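Local coordinates for protein UL37 (Suid herpesvirus 1, PDB 4K70) that is a herpesvirus inner tegument protein that probably helps control viral trafficking, this chain being its helical N-terminal half, at residues 144-148 with 222-228; 301-307 with 343-349. All coordinates share one frame. Numbering follows the deposited sequence.

Followed from the N terminus, the chain enters interaction 1 at helix 144-149, runs through helices 156-159, 175-188 and 191-201, and returns along helix 208-223, whose C-terminal end and following turn close a loop with 73 residues between the two segments. Only then does interaction 2 open, at 301-307, to be closed by 343-349 after 35 intervening residues that hold the rest of helix 307-311 and helices 321-329 and 333-342. The two loops thus follow in series, neither nesting nor crossing. The centres of interactions 1 and 2 lie about 20 Å apart, and the nearest atoms of interactions 1 and 2 about 7 Å, without touching. Helix 208-223 relates them: its end belongs to interaction 1, while its Phe214 and Thr217 touch Val305 and His349 of interaction 2.

Interaction 1: 144-148 with 222-228; sequences ADDVL and FFHDRQN
Residues 144-148 form the start of a helix (Leu148 N to Ala144 O, 3.0 Å), set against the end of helix 208-223 and the turn that leaves it. His224 departs from helical geometry with positive phi (43°), and Phe223-Arg226 form a type II' beta turn closed by Arg226 N to Phe223 O at 2.7 Å. The chain then runs extended through Gln227 to Asn228, the N-cap of helix 229-240. CA register is Ala144-Phe222 at 6.6 Å and Asp145-Asn228 at 7.1 Å.

Phe223 (chi1 m, chi2 86°) sends its ring between the two segments. Ala144 CB lies over one face, 4.1 Å from the centroid and 29° off the normal, a CH-pi contact; its nearest ring atom is Phe223 CZ at 3.6 Å. Leu148 (chi1 t, chi2 p) brings CD2 to 4.1 Å from Phe223 CZ. The m rotamer of Asp145 places OD1 at the ring edge, 3.1 Å from Phe223 CE2, where it also accepts a hydrogen bond from Asn228 ND2 (2.9 Å, N-H...O angle 156°). Water 1 makes a second bridge, donating to Asp145 O at 2.9 Å and accepting from Asn228 ND2 at 3.0 Å.

With chi1 t, Asn228 meets helix 144-149 through both ends of its amide: besides the ND2 bonds, OD1, which accepts from Leu231 N as the N-cap, lies in very close contact, 2.9 Å, with Leu148 CD2. Leu148 and Phe223 also both touch Leu231. The arrangement is a tight connection between consecutive helices, a type II' turn followed by an Asn N-cap, packed against helix 144-149 in an all-helical protein.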
loop_
_atom_site.group_PDB
_atom_site.type_symbol
_atom_site.label_atom_id
_atom_site.label_comp_id
_atom_site.label_asym_id
_atom_site.label_seq_id
_atom_site.Cartn_x
_atom_site.Cartn_y
_atom_site.Cartn_z
ATOM N N ALA A 144 -2.883 -17.091 -0.843
ATOM C CA ALA A 144 -1.901 -17.627 0.086
ATOM C C ALA A 144 -1.395 -18.977 -0.441
ATOM O O ALA A 144 -0.205 -19.276 -0.355
ATOM C CB ALA A 144 -2.515 -17.770 1.461
ATOM N N ASP A 145 -2.308 -19.770 -1.014
ATOM C CA ASP A 145 -1.958 -21.069 -1.590
ATOM C C ASP A 145 -0.885 -20.905 -2.671
ATOM O O ASP A 145 0.071 -21.674 -2.724
ATOM C CB ASP A 145 -3.194 -21.762 -2.196
ATOM C CG ASP A 145 -4.186 -22.249 -1.143
ATOM O OD1 ASP A 145 -3.805 -22.390 0.029
ATOM O OD2 ASP A 145 -5.360 -22.511 -1.496
ATOM N N ASP A 146 -1.052 -19.904 -3.530
ATOM C CA ASP A 146 -0.083 -19.628 -4.590
ATOM C C ASP A 146 1.298 -19.264 -4.039
ATOM O O ASP A 146 2.317 -19.746 -4.529
ATOM C CB ASP A 146 -0.567 -18.478 -5.480
ATOM C CG ASP A 146 -1.618 -18.909 -6.497
ATOM O OD1 ASP A 146 -1.631 -20.098 -6.908
ATOM O OD2 ASP A 146 -2.425 -18.038 -6.893
ATOM N N VAL A 147 1.328 -18.398 -3.028
ATOM C CA VAL A 147 2.603 -17.945 -2.465
ATOM C C VAL A 147 3.352 -19.063 -1.758
ATOM O O VAL A 147 4.573 -19.154 -1.835
ATOM C CB VAL A 147 2.418 -16.793 -1.477
ATOM C CG1 VAL A 147 3.744 -16.492 -0.777
ATOM C CG2 VAL A 147 1.901 -15.563 -2.195
ATOM N N LEU A 148 2.607 -19.909 -1.062
ATOM C CA LEU A 148 3.193 -21.050 -0.365
ATOM C C LEU A 148 3.894 -21.990 -1.346
ATOM O O LEU A 148 4.951 -22.553 -1.041
ATOM C CB LEU A 148 2.102 -21.794 0.397
ATOM C CG LEU A 148 2.507 -23.007 1.230
ATOM C CD1 LEU A 148 3.208 -22.580 2.501
ATOM C CD2 LEU A 148 1.270 -23.809 1.553
ATOM N N PHE A 222 -2.009 -16.618 7.998
ATOM C CA PHE A 222 -2.420 -16.634 6.595
ATOM C C PHE A 222 -3.439 -17.676 6.157
ATOM O O PHE A 222 -3.994 -17.565 5.061
ATOM C CB PHE A 222 -1.179 -16.722 5.708
ATOM C CG PHE A 222 -0.234 -15.568 5.890
ATOM C CD1 PHE A 222 -0.504 -14.341 5.305
ATOM C CD2 PHE A 222 0.919 -15.703 6.654
ATOM C CE1 PHE A 222 0.353 -13.278 5.474
ATOM C CE2 PHE A 222 1.783 -14.635 6.818
ATOM C CZ PHE A 222 1.499 -13.427 6.227
ATOM N N PHE A 223 -3.691 -18.688 6.978
ATOM C CA PHE A 223 -4.598 -19.743 6.540
ATOM C C PHE A 223 -5.785 -19.956 7.455
ATOM O O PHE A 223 -6.818 -20.462 7.017
ATOM C CB PHE A 223 -3.842 -21.056 6.292
ATOM C CG PHE A 223 -2.950 -21.012 5.084
ATOM C CD1 PHE A 223 -1.655 -20.524 5.186
ATOM C CD2 PHE A 223 -3.414 -21.436 3.839
ATOM C CE1 PHE A 223 -0.829 -20.469 4.074
ATOM C CE2 PHE A 223 -2.596 -21.389 2.723
ATOM C CZ PHE A 223 -1.298 -20.906 2.836
ATOM N N HIS A 224 -5.649 -19.533 8.706
ATOM C CA HIS A 224 -6.658 -19.745 9.742
ATOM C C HIS A 224 -7.223 -21.158 9.705
ATOM O O HIS A 224 -6.560 -22.106 10.131
ATOM C CB HIS A 224 -7.780 -18.709 9.649
ATOM C CG HIS A 224 -7.333 -17.307 9.946
ATOM N ND1 HIS A 224 -7.582 -16.684 11.151
ATOM C CD2 HIS A 224 -6.655 -16.410 9.193
ATOM C CE1 HIS A 224 -7.079 -15.463 11.126
ATOM N NE2 HIS A 224 -6.508 -15.271 9.949
ATOM N N ASP A 225 -8.434 -21.300 9.175
ATOM C CA ASP A 225 -9.106 -22.599 9.169
ATOM C C ASP A 225 -9.042 -23.300 7.818
ATOM O O ASP A 225 -9.502 -24.432 7.676
ATOM C CB ASP A 225 -10.561 -22.460 9.615
ATOM C CG ASP A 225 -10.700 -22.380 11.123
ATOM O OD1 ASP A 225 -9.891 -23.016 11.833
ATOM O OD2 ASP A 225 -11.617 -21.677 11.599
ATOM N N ARG A 226 -8.464 -22.630 6.831
ATOM C CA ARG A 226 -8.328 -23.196 5.497
ATOM C C ARG A 226 -7.132 -24.128 5.422
ATOM O O ARG A 226 -5.991 -23.704 5.604
ATOM C CB ARG A 226 -8.151 -22.082 4.474
ATOM C CG ARG A 226 -9.000 -20.873 4.749
ATOM C CD ARG A 226 -8.768 -19.810 3.699
ATOM N NE ARG A 226 -10.002 -19.079 3.440
ATOM C CZ ARG A 226 -10.331 -17.943 4.043
ATOM N NH1 ARG A 226 -9.505 -17.393 4.931
ATOM N NH2 ARG A 226 -11.484 -17.360 3.750
ATOM N N GLN A 227 -7.392 -25.393 5.121
ATOM C CA GLN A 227 -6.349 -26.404 5.112
ATOM C C GLN A 227 -5.539 -26.374 3.827
ATOM O O GLN A 227 -6.087 -26.441 2.726
ATOM C CB GLN A 227 -6.972 -27.789 5.296
ATOM C CG GLN A 227 -7.916 -27.884 6.473
ATOM C CD GLN A 227 -7.372 -28.761 7.578
ATOM O OE1 GLN A 227 -6.468 -29.574 7.357
ATOM N NE2 GLN A 227 -7.918 -28.604 8.780
ATOM N N ASN A 228 -4.227 -26.269 3.974
ATOM C CA ASN A 228 -3.323 -26.401 2.850
ATOM C C ASN A 228 -2.499 -27.648 3.096
ATOM O O ASN A 228 -1.770 -27.727 4.086
ATOM C CB ASN A 228 -2.414 -25.180 2.743
ATOM C CG ASN A 228 -1.490 -25.245 1.551
ATOM O OD1 ASN A 228 -0.593 -26.082 1.491
ATOM N ND2 ASN A 228 -1.694 -24.350 0.595
HETATM O O HOH W 1 0.129 -24.478 -1.827
#

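Interaction 2: 301-307 with 343-349; sequences GAQAVHV and AGFTRRH
Backbones meet almost without side chains between them: CA atoms lie 4.0 Å apart for Ala302-Ala343 and 4.1 Å for Val305-Gly344. Gly344 (phi 90°) ends helix 333-342 in a Schellman motif; a CB here would lie 2.5 Å from Val305 N, so glycine is required. CA-H...O contacts run both ways, Ala343 CA to Gly301 O at 3.3 Å and Ala302 CA to Ala343 O at 3.5 Å. Water 2 accepts from Ala304 N (3.1 Å) and donates to Ala343 O (2.7 Å).

Residues 303-305 are 3-10. Ala304 CB packs on Phe345 CE1 at 3.5 Å; Phe345 centres an inverse gamma turn before Thr346, N-cap of helix 347-358. His349 (chi1 m, chi2 near 180°) turns back, ND1 donating to Gly344 O at 2.8 Å, while Val307 CB makes a CH-pi contact over its ring, 3.6 Å from the centroid and 6° off the normal. This buried join thus relies on close backbone approach, which glycine and small alanines permit, with CH contacts and a water bridge as its links.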
loop_
_atom_site.group_PDB
_atom_site.type_symbol
_atom_site.label_atom_id
_atom_site.label_comp_id
_atom_site.label_asym_id
_atom_site.label_seq_id
_atom_site.Cartn_x
_atom_site.Cartn_y
_atom_site.Cartn_z
ATOM N N GLY A 301 19.576 -16.799 15.567
ATOM C CA GLY A 301 18.991 -15.639 14.920
ATOM C C GLY A 301 17.468 -15.589 14.951
ATOM O O GLY A 301 16.892 -14.566 14.603
ATOM N N ALA A 302 16.820 -16.666 15.386
ATOM C CA ALA A 302 15.359 -16.732 15.359
ATOM C C ALA A 302 14.718 -17.293 16.631
ATOM O O ALA A 302 13.751 -18.043 16.537
ATOM C CB ALA A 302 14.893 -17.547 14.161
ATOM N N GLN A 303 15.235 -16.931 17.802
ATOM C CA GLN A 303 14.720 -17.479 19.058
ATOM C C GLN A 303 13.295 -17.014 19.334
ATOM O O GLN A 303 12.503 -17.746 19.925
ATOM C CB GLN A 303 15.634 -17.108 20.230
ATOM C CG GLN A 303 17.032 -17.728 20.143
ATOM C CD GLN A 303 18.036 -17.135 21.131
ATOM O OE1 GLN A 303 17.792 -16.096 21.739
ATOM N NE2 GLN A 303 19.178 -17.796 21.277
ATOM N N ALA A 304 12.971 -15.800 18.887
ATOM C CA ALA A 304 11.672 -15.204 19.147
ATOM C C ALA A 304 10.525 -15.972 18.498
ATOM O O ALA A 304 9.359 -15.759 18.860
ATOM C CB ALA A 304 11.646 -13.749 18.717
ATOM N N VAL A 305 10.833 -16.855 17.545
ATOM C CA VAL A 305 9.780 -17.663 16.927
ATOM C C VAL A 305 9.176 -18.633 17.956
ATOM O O VAL A 305 8.059 -19.120 17.778
ATOM C CB VAL A 305 10.264 -18.437 15.678
ATOM C CG1 VAL A 305 10.918 -19.742 16.077
ATOM C CG2 VAL A 305 9.090 -18.702 14.740
ATOM N N HIS A 306 9.925 -18.913 19.024
ATOM C CA HIS A 306 9.381 -19.613 20.188
ATOM C C HIS A 306 8.906 -18.497 21.112
ATOM O O HIS A 306 9.600 -18.103 22.039
ATOM C CB HIS A 306 10.485 -20.454 20.838
ATOM C CG HIS A 306 10.056 -21.199 22.068
ATOM N ND1 HIS A 306 8.757 -21.232 22.508
ATOM C CD2 HIS A 306 10.776 -21.942 22.948
ATOM C CE1 HIS A 306 8.685 -21.962 23.612
ATOM N NE2 HIS A 306 9.892 -22.406 23.896
ATOM N N VAL A 307 7.737 -17.940 20.815
ATOM C CA VAL A 307 7.338 -16.677 21.432
ATOM C C VAL A 307 7.017 -16.835 22.927
ATOM O O VAL A 307 7.212 -15.907 23.713
ATOM C CB VAL A 307 6.172 -16.017 20.655
ATOM C CG1 VAL A 307 4.850 -16.734 20.942
ATOM C CG2 VAL A 307 6.082 -14.514 20.963
ATOM N N ALA A 343 13.703 -13.301 11.971
ATOM C CA ALA A 343 14.041 -13.475 13.386
ATOM C C ALA A 343 12.855 -13.987 14.201
ATOM O O ALA A 343 12.965 -14.174 15.415
ATOM C CB ALA A 343 14.565 -12.178 13.980
ATOM N N GLY A 344 11.725 -14.207 13.536
ATOM C CA GLY A 344 10.548 -14.720 14.218
ATOM C C GLY A 344 9.631 -13.646 14.775
ATOM O O GLY A 344 8.671 -13.950 15.475
ATOM N N PHE A 345 9.914 -12.388 14.454
ATOM C CA PHE A 345 9.036 -11.289 14.832
ATOM C C PHE A 345 7.934 -11.095 13.787
ATOM O O PHE A 345 7.886 -10.096 13.080
ATOM C CB PHE A 345 9.830 -10.007 15.029
ATOM C CG PHE A 345 10.559 -9.944 16.362
ATOM C CD1 PHE A 345 11.776 -10.585 16.534
ATOM C CD2 PHE A 345 10.008 -9.262 17.441
ATOM C CE1 PHE A 345 12.455 -10.525 17.762
ATOM C CE2 PHE A 345 10.666 -9.200 18.665
ATOM C CZ PHE A 345 11.894 -9.832 18.828
ATOM N N THR A 346 7.060 -12.083 13.695
ATOM C CA THR A 346 5.875 -12.002 12.857
ATOM C C THR A 346 4.909 -10.994 13.482
ATOM O O THR A 346 5.157 -10.490 14.580
ATOM C CB THR A 346 5.198 -13.354 12.798
ATOM O OG1 THR A 346 4.871 -13.746 14.131
ATOM C CG2 THR A 346 6.139 -14.387 12.214
ATOM N N ARG A 347 3.816 -10.696 12.785
ATOM C CA ARG A 347 2.836 -9.721 13.265
ATOM C C ARG A 347 2.348 -10.051 14.667
ATOM O O ARG A 347 2.326 -9.195 15.545
ATOM C CB ARG A 347 1.618 -9.643 12.333
ATOM C CG ARG A 347 0.622 -8.571 12.761
ATOM C CD ARG A 347 -0.807 -8.851 12.290
ATOM N NE ARG A 347 -1.378 -10.077 12.850
ATOM C CZ ARG A 347 -1.921 -10.178 14.064
ATOM N NH1 ARG A 347 -1.958 -9.128 14.879
ATOM N NH2 ARG A 347 -2.419 -11.339 14.468
ATOM N N ARG A 348 1.940 -11.297 14.858
ATOM C CA ARG A 348 1.397 -11.725 16.144
ATOM C C ARG A 348 2.465 -11.734 17.240
ATOM O O ARG A 348 2.189 -11.388 18.385
ATOM C CB ARG A 348 0.740 -13.102 16.002
ATOM C CG ARG A 348 0.279 -13.722 17.291
ATOM C CD ARG A 348 -0.775 -12.874 17.971
ATOM N NE ARG A 348 -1.469 -13.631 19.013
ATOM C CZ ARG A 348 -2.173 -13.076 19.994
ATOM N NH1 ARG A 348 -2.276 -11.753 20.069
ATOM N NH2 ARG A 348 -2.768 -13.839 20.904
ATOM N N HIS A 349 3.688 -12.115 16.899
ATOM C CA HIS A 349 4.757 -12.172 17.916
ATOM C C HIS A 349 5.183 -10.797 18.392
ATOM O O HIS A 349 5.550 -10.612 19.566
ATOM C CB HIS A 349 5.962 -12.976 17.418
ATOM C CG HIS A 349 5.676 -14.436 17.278
ATOM N ND1 HIS A 349 6.625 -15.344 16.875
ATOM C CD2 HIS A 349 4.540 -15.142 17.492
ATOM C CE1 HIS A 349 6.090 -16.558 16.859
ATOM N NE2 HIS A 349 4.825 -16.457 17.220
HETATM O O HOH W 2 14.711 -13.737 17.450
#